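Local structure of oxidoreductase, short-chain dehydrogenase/reductase family (Aeromonas hydrophila subsp. hydrophila, 3L6E) at residues A11-I21 / R36-L47; L80-G88 / S107-V115. The protein probably works as an NAD(P)-dependent oxidoreductase of the short-chain dehydrogenase/reductase family, tentatively assigned as a 3-dehydrosphinganine reductase of sphingolipid metabolism. All coordinates share one frame; numbering follows the deposited sequence.

Interaction 1. Residues A11-I21 / R36-L47. Unlike the reference sequence in segment 36-47: Gln42 (reference Glu), Leu45 (reference Glu). With SO4 (sulfate ion), chain C.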
loop_
_atom_site.group_PDB
_atom_site.type_symbol
_atom_site.label_atom_id
_atom_site.label_comp_id
_atom_site.label_asym_id
_atom_site.label_seq_id
_atom_site.Cartn_x
_atom_site.Cartn_y
_atom_site.Cartn_z
ATOM N N ALA A 11 -13.958 -16.920 0.822
ATOM C CA ALA A 11 -14.755 -16.169 -0.161
ATOM C C ALA A 11 -16.136 -15.795 0.365
ATOM O O ALA A 11 -16.801 -14.917 -0.183
ATOM C CB ALA A 11 -14.886 -16.972 -1.448
ATOM N N GLY A 12 -16.555 -16.479 1.424
ATOM C CA GLY A 12 -17.820 -16.175 2.110
ATOM C C GLY A 12 -17.753 -15.026 3.109
ATOM O O GLY A 12 -18.785 -14.582 3.588
ATOM N N SER A 13 -16.548 -14.545 3.434
ATOM C CA SER A 13 -16.391 -13.368 4.319
ATOM C C SER A 13 -16.833 -12.084 3.602
ATOM O O SER A 13 -16.859 -12.034 2.367
ATOM C CB SER A 13 -14.936 -13.236 4.784
ATOM O OG SER A 13 -14.070 -13.022 3.668
ATOM N N GLY A 14 -17.193 -11.056 4.367
ATOM C CA GLY A 14 -17.618 -9.775 3.789
ATOM C C GLY A 14 -16.528 -9.289 2.854
ATOM O O GLY A 14 -16.798 -8.821 1.739
ATOM N N LEU A 15 -15.292 -9.449 3.326
ATOM C CA LEU A 15 -14.063 -9.122 2.615
ATOM C C LEU A 15 -13.866 -9.977 1.368
ATOM O O LEU A 15 -13.649 -9.446 0.275
ATOM C CB LEU A 15 -12.890 -9.335 3.569
ATOM C CG LEU A 15 -11.630 -8.473 3.552
ATOM C CD1 LEU A 15 -11.235 -8.115 4.983
ATOM C CD2 LEU A 15 -10.490 -9.206 2.862
ATOM N N GLY A 16 -13.914 -11.296 1.536
ATOM C CA GLY A 16 -13.794 -12.215 0.393
ATOM C C GLY A 16 -14.873 -12.046 -0.674
ATOM O O GLY A 16 -14.583 -12.161 -1.880
ATOM N N ARG A 17 -16.109 -11.774 -0.226
ATOM C CA ARG A 17 -17.232 -11.423 -1.108
ATOM C C ARG A 17 -16.869 -10.203 -1.935
ATOM O O ARG A 17 -16.903 -10.255 -3.166
ATOM C CB ARG A 17 -18.506 -11.109 -0.305
ATOM C CG ARG A 17 -19.582 -12.185 -0.230
ATOM C CD ARG A 17 -20.940 -11.589 0.256
ATOM N NE ARG A 17 -21.120 -10.186 -0.147
ATOM C CZ ARG A 17 -22.136 -9.705 -0.868
ATOM N NH1 ARG A 17 -22.175 -8.418 -1.174
ATOM N NH2 ARG A 17 -23.113 -10.501 -1.280
ATOM N N ALA A 18 -16.491 -9.108 -1.267
ATOM C CA ALA A 18 -16.199 -7.854 -1.965
ATOM C C ALA A 18 -15.051 -8.007 -2.973
ATOM O O ALA A 18 -15.101 -7.470 -4.082
ATOM C CB ALA A 18 -15.889 -6.719 -0.959
ATOM N N LEU A 19 -14.006 -8.714 -2.566
ATOM C CA LEU A 19 -12.877 -8.957 -3.442
ATOM C C LEU A 19 -13.294 -9.792 -4.643
ATOM O O LEU A 19 -12.855 -9.514 -5.740
ATOM C CB LEU A 19 -11.723 -9.636 -2.703
ATOM C CG LEU A 19 -10.915 -8.841 -1.662
ATOM C CD1 LEU A 19 -10.214 -9.787 -0.712
ATOM C CD2 LEU A 19 -9.910 -7.896 -2.308
ATOM N N THR A 20 -14.138 -10.806 -4.428
ATOM C CA THR A 20 -14.590 -11.682 -5.503
ATOM C C THR A 20 -15.385 -10.874 -6.502
ATOM O O THR A 20 -15.125 -10.948 -7.695
ATOM C CB THR A 20 -15.440 -12.862 -5.008
ATOM O OG1 THR A 20 -14.666 -13.682 -4.137
ATOM C CG2 THR A 20 -15.927 -13.737 -6.183
ATOM N N ILE A 21 -16.345 -10.097 -5.998
ATOM C CA ILE A 21 -17.171 -9.221 -6.817
ATOM C C ILE A 21 -16.320 -8.281 -7.664
ATOM O O ILE A 21 -16.568 -8.120 -8.858
ATOM C CB ILE A 21 -18.205 -8.413 -5.973
ATOM C CG1 ILE A 21 -19.142 -9.366 -5.220
ATOM C CG2 ILE A 21 -18.980 -7.427 -6.876
ATOM C CD1 ILE A 21 -20.119 -8.714 -4.274
ATOM N N ARG A 36 -18.223 -22.196 4.245
ATOM C CA ARG A 36 -19.667 -22.020 4.400
ATOM C C ARG A 36 -20.392 -22.044 3.065
ATOM O O ARG A 36 -20.424 -21.037 2.343
ATOM C CB ARG A 36 -19.966 -20.699 5.120
ATOM C CG ARG A 36 -19.717 -20.725 6.614
ATOM C CD ARG A 36 -19.849 -19.332 7.206
ATOM N NE ARG A 36 -18.736 -18.460 6.843
ATOM C CZ ARG A 36 -18.628 -17.189 7.217
ATOM N NH1 ARG A 36 -17.572 -16.463 6.852
ATOM N NH2 ARG A 36 -19.578 -16.644 7.961
ATOM N N TYR A 37 -20.989 -23.193 2.758
ATOM C CA TYR A 37 -21.568 -23.461 1.448
ATOM C C TYR A 37 -22.705 -22.504 1.040
ATOM O O TYR A 37 -22.845 -22.169 -0.154
ATOM C CB TYR A 37 -22.032 -24.924 1.368
ATOM C CG TYR A 37 -23.399 -25.171 1.968
ATOM C CD1 TYR A 37 -23.559 -25.415 3.338
ATOM C CD2 TYR A 37 -24.541 -25.136 1.167
ATOM C CE1 TYR A 37 -24.839 -25.623 3.890
ATOM C CE2 TYR A 37 -25.820 -25.339 1.709
ATOM C CZ TYR A 37 -25.959 -25.583 3.066
ATOM O OH TYR A 37 -27.222 -25.793 3.575
ATOM N N GLN A 38 -23.515 -22.089 2.020
ATOM C CA GLN A 38 -24.680 -21.220 1.768
ATOM C C GLN A 38 -24.260 -19.901 1.138
ATOM O O GLN A 38 -24.914 -19.404 0.214
ATOM C CB GLN A 38 -25.471 -20.970 3.054
ATOM C CG GLN A 38 -26.303 -22.162 3.493
ATOM C CD GLN A 38 -26.980 -21.968 4.850
ATOM O OE1 GLN A 38 -26.545 -21.162 5.677
ATOM N NE2 GLN A 38 -28.036 -22.721 5.084
ATOM N N ARG A 39 -23.152 -19.367 1.640
ATOM C CA ARG A 39 -22.537 -18.143 1.140
ATOM C C ARG A 39 -21.850 -18.312 -0.220
ATOM O O ARG A 39 -21.828 -17.385 -1.019
ATOM C CB ARG A 39 -21.545 -17.599 2.174
ATOM C CG ARG A 39 -22.216 -16.945 3.384
ATOM C CD ARG A 39 -21.289 -16.861 4.585
ATOM N NE ARG A 39 -21.942 -16.209 5.721
ATOM C CZ ARG A 39 -21.617 -15.007 6.195
ATOM N NH1 ARG A 39 -20.627 -14.307 5.649
ATOM N NH2 ARG A 39 -22.279 -14.507 7.229
ATOM N N LEU A 40 -21.271 -19.482 -0.469
ATOM C CA LEU A 40 -20.743 -19.784 -1.794
ATOM C C LEU A 40 -21.858 -19.834 -2.865
ATOM O O LEU A 40 -21.684 -19.295 -3.964
ATOM C CB LEU A 40 -19.882 -21.059 -1.777
ATOM C CG LEU A 40 -18.539 -20.966 -1.025
ATOM C CD1 LEU A 40 -17.918 -22.330 -0.743
ATOM C CD2 LEU A 40 -17.527 -20.084 -1.727
ATOM N N GLN A 41 -23.001 -20.443 -2.523
ATOM C CA GLN A 41 -24.144 -20.548 -3.436
ATOM C C GLN A 41 -24.767 -19.188 -3.744
ATOM O O GLN A 41 -25.155 -18.920 -4.892
ATOM C CB GLN A 41 -25.230 -21.479 -2.874
ATOM C CG GLN A 41 -24.862 -22.967 -2.829
ATOM C CD GLN A 41 -26.022 -23.847 -2.378
ATOM O OE1 GLN A 41 -26.211 -24.958 -2.888
ATOM N NE2 GLN A 41 -26.818 -23.346 -1.438
ATOM N N GLN A 42 -24.883 -18.350 -2.708
ATOM C CA GLN A 42 -25.468 -17.014 -2.846
ATOM C C GLN A 42 -24.602 -16.199 -3.816
ATOM O O GLN A 42 -25.108 -15.400 -4.595
ATOM C CB GLN A 42 -25.652 -16.333 -1.461
ATOM C CG GLN A 42 -24.821 -15.063 -1.178
ATOM C CD GLN A 42 -24.682 -14.689 0.327
ATOM O OE1 GLN A 42 -23.901 -13.792 0.678
ATOM N NE2 GLN A 42 -25.414 -15.386 1.204
ATOM N N GLN A 43 -23.292 -16.440 -3.778
ATOM C CA GLN A 43 -22.365 -15.779 -4.674
ATOM C C GLN A 43 -22.449 -16.346 -6.101
ATOM O O GLN A 43 -22.299 -15.602 -7.077
ATOM C CB GLN A 43 -20.944 -15.864 -4.121
ATOM C CG GLN A 43 -20.682 -15.036 -2.860
ATOM C CD GLN A 43 -20.686 -13.535 -3.106
ATOM O OE1 GLN A 43 -21.699 -12.856 -2.873
ATOM N NE2 GLN A 43 -19.548 -13.002 -3.563
ATOM N N GLU A 44 -22.673 -17.654 -6.216
ATOM C CA GLU A 44 -22.868 -18.289 -7.519
ATOM C C GLU A 44 -24.142 -17.770 -8.202
ATOM O O GLU A 44 -24.135 -17.500 -9.402
ATOM C CB GLU A 44 -22.865 -19.832 -7.409
ATOM C CG GLU A 44 -21.458 -20.435 -7.278
ATOM C CD GLU A 44 -21.411 -21.956 -7.462
ATOM O OE1 GLU A 44 -21.779 -22.696 -6.518
ATOM O OE2 GLU A 44 -20.978 -22.413 -8.541
ATOM N N LEU A 45 -25.204 -17.597 -7.409
ATOM C CA LEU A 45 -26.487 -17.027 -7.855
ATOM C C LEU A 45 -26.322 -15.580 -8.327
ATOM O O LEU A 45 -26.949 -15.152 -9.297
ATOM C CB LEU A 45 -27.513 -17.100 -6.711
ATOM C CG LEU A 45 -29.016 -17.182 -7.013
ATOM C CD1 LEU A 45 -29.666 -18.306 -6.209
ATOM C CD2 LEU A 45 -29.730 -15.857 -6.751
ATOM N N LEU A 46 -25.467 -14.830 -7.638
ATOM C CA LEU A 46 -25.204 -13.443 -8.008
ATOM C C LEU A 46 -24.318 -13.302 -9.252
ATOM O O LEU A 46 -24.583 -12.453 -10.092
ATOM C CB LEU A 46 -24.594 -12.670 -6.828
ATOM C CG LEU A 46 -24.265 -11.180 -7.020
ATOM C CD1 LEU A 46 -25.516 -10.297 -6.978
ATOM C CD2 LEU A 46 -23.259 -10.709 -5.983
ATOM N N LEU A 47 -23.279 -14.127 -9.365
ATOM C CA LEU A 47 -22.227 -13.890 -10.356
ATOM C C LEU A 47 -22.159 -14.932 -11.472
ATOM O O LEU A 47 -21.450 -14.727 -12.473
ATOM C CB LEU A 47 -20.856 -13.709 -9.682
ATOM C CG LEU A 47 -20.746 -12.682 -8.540
ATOM C CD1 LEU A 47 -19.437 -12.862 -7.748
ATOM C CD2 LEU A 47 -20.919 -11.235 -9.028
HETATM S S SO4 C . -15.695 -18.735 4.646
HETATM O O1 SO4 C . -17.102 -19.072 4.806
HETATM O O2 SO4 C . -14.844 -19.882 4.952
HETATM O O3 SO4 C . -15.546 -18.367 3.244
HETATM O O4 SO4 C . -15.355 -17.627 5.546
#

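Interaction 2. Residues L80-G88 / S107-V115. Unlike the reference sequence in segment 80-88: Thr87 (reference Val). Unlike the reference sequence in segment 107-115: Val110 (reference Ile).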
loop_
_atom_site.group_PDB
_atom_site.type_symbol
_atom_site.label_atom_id
_atom_site.label_comp_id
_atom_site.label_asym_id
_atom_site.label_seq_id
_atom_site.Cartn_x
_atom_site.Cartn_y
_atom_site.Cartn_z
ATOM N N LEU A 80 -3.433 -15.359 -9.604
ATOM C CA LEU A 80 -3.449 -14.779 -8.263
ATOM C C LEU A 80 -4.156 -15.695 -7.291
ATOM O O LEU A 80 -5.263 -16.175 -7.564
ATOM C CB LEU A 80 -4.083 -13.373 -8.263
ATOM C CG LEU A 80 -4.521 -12.715 -6.943
ATOM C CD1 LEU A 80 -3.336 -12.451 -6.034
ATOM C CD2 LEU A 80 -5.320 -11.414 -7.178
ATOM N N VAL A 81 -3.476 -15.968 -6.177
ATOM C CA VAL A 81 -4.082 -16.635 -5.044
ATOM C C VAL A 81 -4.232 -15.590 -3.948
ATOM O O VAL A 81 -3.252 -15.027 -3.440
ATOM C CB VAL A 81 -3.310 -17.891 -4.576
ATOM C CG1 VAL A 81 -4.007 -18.525 -3.358
ATOM C CG2 VAL A 81 -3.287 -18.927 -5.690
ATOM N N LEU A 82 -5.487 -15.304 -3.637
ATOM C CA LEU A 82 -5.834 -14.302 -2.662
ATOM C C LEU A 82 -6.283 -15.040 -1.430
ATOM O O LEU A 82 -7.360 -15.634 -1.407
ATOM C CB LEU A 82 -6.958 -13.424 -3.191
ATOM C CG LEU A 82 -6.753 -11.916 -3.125
ATOM C CD1 LEU A 82 -8.037 -11.187 -3.471
ATOM C CD2 LEU A 82 -6.263 -11.505 -1.764
ATOM N N HIS A 83 -5.432 -15.055 -0.420
ATOM C CA HIS A 83 -5.765 -15.777 0.787
ATOM C C HIS A 83 -6.353 -14.840 1.832
ATOM O O HIS A 83 -5.690 -13.912 2.298
ATOM C CB HIS A 83 -4.574 -16.548 1.347
ATOM C CG HIS A 83 -4.933 -17.419 2.510
ATOM N ND1 HIS A 83 -4.499 -17.169 3.794
ATOM C CD2 HIS A 83 -5.729 -18.508 2.591
ATOM C CE1 HIS A 83 -4.999 -18.075 4.611
ATOM N NE2 HIS A 83 -5.753 -18.895 3.907
ATOM N N CYS A 84 -7.616 -15.079 2.162
ATOM C CA CYS A 84 -8.307 -14.337 3.197
ATOM C C CYS A 84 -8.451 -15.203 4.428
ATOM O O CYS A 84 -9.461 -15.869 4.590
ATOM C CB CYS A 84 -9.683 -13.903 2.715
ATOM S SG CYS A 84 -9.607 -12.733 1.394
ATOM N N ALA A 85 -7.428 -15.201 5.287
ATOM C CA ALA A 85 -7.478 -16.000 6.516
ATOM C C ALA A 85 -8.650 -15.574 7.398
ATOM O O ALA A 85 -9.144 -16.369 8.194
ATOM C CB ALA A 85 -6.170 -15.921 7.279
ATOM N N GLY A 86 -9.115 -14.336 7.223
ATOM C CA GLY A 86 -10.243 -13.807 7.996
ATOM C C GLY A 86 -9.768 -13.493 9.398
ATOM O O GLY A 86 -8.727 -12.856 9.564
ATOM N N THR A 87 -10.509 -13.952 10.405
ATOM C CA THR A 87 -10.121 -13.778 11.819
ATOM C C THR A 87 -10.858 -14.747 12.768
ATOM O O THR A 87 -10.690 -15.964 12.662
ATOM C CB THR A 87 -10.258 -12.294 12.304
ATOM O OG1 THR A 87 -11.070 -11.549 11.379
ATOM C CG2 THR A 87 -8.884 -11.633 12.397
ATOM N N GLY A 88 -11.660 -14.206 13.689
ATOM C CA GLY A 88 -12.397 -15.015 14.657
ATOM C C GLY A 88 -13.396 -14.216 15.473
ATOM O O GLY A 88 -13.489 -14.378 16.694
ATOM N N SER A 107 -7.214 -22.418 12.058
ATOM C CA SER A 107 -7.920 -21.860 10.928
ATOM C C SER A 107 -7.092 -20.737 10.294
ATOM O O SER A 107 -7.285 -20.413 9.116
ATOM C CB SER A 107 -9.289 -21.321 11.334
ATOM O OG SER A 107 -9.344 -19.917 11.144
ATOM N N ASN A 108 -6.188 -20.174 11.073
ATOM C CA ASN A 108 -5.444 -19.055 10.578
ATOM C C ASN A 108 -4.040 -19.277 10.140
ATOM O O ASN A 108 -3.701 -18.894 9.072
ATOM C CB ASN A 108 -5.562 -17.875 11.485
ATOM C CG ASN A 108 -6.935 -17.396 11.551
ATOM O OD1 ASN A 108 -7.821 -18.018 11.042
ATOM N ND2 ASN A 108 -7.130 -16.297 12.160
ATOM N N LEU A 109 -3.222 -19.896 10.951
ATOM C CA LEU A 109 -1.878 -20.061 10.538
ATOM C C LEU A 109 -1.712 -21.263 9.667
ATOM O O LEU A 109 -1.055 -21.224 8.718
ATOM C CB LEU A 109 -0.992 -20.109 11.730
ATOM C CG LEU A 109 0.467 -20.278 11.438
ATOM C CD1 LEU A 109 0.976 -19.344 10.408
ATOM C CD2 LEU A 109 1.171 -20.106 12.725
ATOM N N VAL A 110 -2.357 -22.327 10.013
ATOM C CA VAL A 110 -2.324 -23.585 9.282
ATOM C C VAL A 110 -2.884 -23.413 7.870
ATOM O O VAL A 110 -2.281 -23.876 6.892
ATOM C CB VAL A 110 -3.083 -24.698 10.047
ATOM C CG1 VAL A 110 -3.172 -25.971 9.233
ATOM C CG2 VAL A 110 -2.413 -24.980 11.386
ATOM N N SER A 111 -4.026 -22.740 7.756
ATOM C CA SER A 111 -4.608 -22.506 6.442
ATOM C C SER A 111 -3.639 -21.635 5.667
ATOM O O SER A 111 -3.383 -21.892 4.495
ATOM C CB SER A 111 -6.009 -21.879 6.525
ATOM O OG SER A 111 -5.961 -20.483 6.804
ATOM N N THR A 112 -3.052 -20.643 6.335
ATOM C CA THR A 112 -2.137 -19.740 5.643
ATOM C C THR A 112 -0.935 -20.496 5.083
ATOM O O THR A 112 -0.552 -20.285 3.936
ATOM C CB THR A 112 -1.686 -18.548 6.502
ATOM O OG1 THR A 112 -2.821 -17.752 6.842
ATOM C CG2 THR A 112 -0.718 -17.665 5.731
ATOM N N ILE A 113 -0.370 -21.383 5.891
ATOM C CA ILE A 113 0.801 -22.186 5.490
ATOM C C ILE A 113 0.504 -23.171 4.358
ATOM O O ILE A 113 1.290 -23.292 3.417
ATOM C CB ILE A 113 1.433 -22.896 6.698
ATOM C CG1 ILE A 113 2.094 -21.844 7.599
ATOM C CG2 ILE A 113 2.462 -23.939 6.245
ATOM C CD1 ILE A 113 2.679 -22.370 8.881
ATOM N N LEU A 114 -0.632 -23.855 4.450
ATOM C CA LEU A 114 -1.027 -24.858 3.461
ATOM C C LEU A 114 -1.404 -24.240 2.112
ATOM O O LEU A 114 -1.053 -24.772 1.061
ATOM C CB LEU A 114 -2.180 -25.707 3.990
ATOM C CG LEU A 114 -1.936 -26.626 5.186
ATOM C CD1 LEU A 114 -3.270 -26.998 5.800
ATOM C CD2 LEU A 114 -1.136 -27.882 4.812
ATOM N N VAL A 115 -2.102 -23.108 2.138
ATOM C CA VAL A 115 -2.412 -22.410 0.894
ATOM C C VAL A 115 -1.115 -21.933 0.225
ATOM O O VAL A 115 -0.958 -22.029 -0.997
ATOM C CB VAL A 115 -3.417 -21.263 1.135
ATOM C CG1 VAL A 115 -3.542 -20.338 -0.086
ATOM C CG2 VAL A 115 -4.772 -21.839 1.520
#

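Interaction 1. Residues A11-I21 / R36-L47
With CG anti to its carbonyl carbon (chi1 -74°) and the chain stretched from CG to NE, Arg39 lays its guanidinium against the carbonyl of Gly12, while Arg36, bent at chi3, brings its NH2 over the centre of the Arg39 guanidinium. The two segments belong to the Rossmann fold of short-chain dehydrogenases: 11-21 holds most of the glycine-rich TGxxxGxG loop and the start of its helix, and 36-47 is the helix after the second strand. Arg39 NH1 gives Gly12 O a bond of 2.8 Å at 152°, with the oxygen in the guanidinium plane. Having no side chain, Gly12 lets its CA come within 5.2 Å of Arg39 CA.

A sulfate, probably from the crystallisation liquor, sits at the edge of the Arg36 guanidinium; of the two arginines, Arg36 binds it while Arg39 holds Gly12 O. Arg36 NE bonds sulfate O1 at 2.7 Å and Arg36 NH1 bonds O4 at 2.8 Å, while Gly12 N reaches O3 at 2.8 Å; Arg35 N adds another bond. This is consistent with a place for the adenosine 2'-phosphate of NADPH, as in NADP-dependent relatives.

Beyond the loop, helix segments 14-21 and 37-47 run nearly parallel, their axes 22° apart. Gln43, bent at chi2, swings its amide across the aliphatic part of Arg17, bringing CD within 3.4 Å of Arg17 CG. Its NE2 is buried here without a polar partner in the model, and this end of the amide packs on Arg17 CG. Branched aliphatic residues suit the far end: Ile21 CD1 meets Leu46 CD2 at 4.1 Å. Thr20 turns its hydroxyl back to Gly16 O, which Thr20 N approaches from the other face, and this leaves methyl CG2 to pack on Leu47 CD1 at 3.9 Å.

Interaction 2. Residues L80-G88 / S107-V115
Ser111 OG is gripped twice: it donates to Ser107 O at 2.7 Å, from above the carbonyl plane, and accepts a weak bond from His83 NE2 at 3.3 Å, lying at the edge of the imidazole. His83 belongs to strand 80-84, a central strand of the Rossmann sheet, and segment 107-115 of helix 98-123 runs almost antiparallel to it. With CG anti to the backbone N (chi1 -174°), the ring reaches out to the helix. Thr112 OG1 also sits at the ring edge, 3.1 Å from His83 CE1; its hydroxyl donates at 2.7 Å to Asn108 O, which lies within the wider pi-type turn at 107-110. Val115 CG2 packs against His83 CD2 at 3.6 Å, and Val115 CG1 against Val81 CG1 at 3.8 Å, compact branched groups that add no polar atoms between strand and helix. Ala85, short enough to fit beneath the helix, turns CB toward Thr112 OG1. The other ring nitrogen, ND1, has a weak bond with Asn132 OD1. With its proton directed to Ser107 O, Ser111 OG is placed to accept weakly from NE2, so weak polar contacts at its edge and valine packing hold the buried ring.

How the interactions relate
Interactions 1 and 2, with centres about 16 Å apart, are joined through strand 80-84. Its residues Leu82 and Cys84 point away from segment 107-115, and their side chains pack on helix 14-25, where Leu19 CD1 lies 3.7 Å from Cys84 SG and 3.8 Å from Leu82 CD1. The two helices thus pack on opposite faces of one parallel sheet. Thr9 of the neighbouring strand 5-9, the threonine that opens the glycine-rich motif, accepts from Cys84 N through its OG1. In this family the dinucleotide crosses the C-terminal edge of the sheet, so interaction 1 probably marks its adenosine end, while 85-88 leads toward Tyr148, the tyrosine of the family's YxxxK motif, which Thr87 touches.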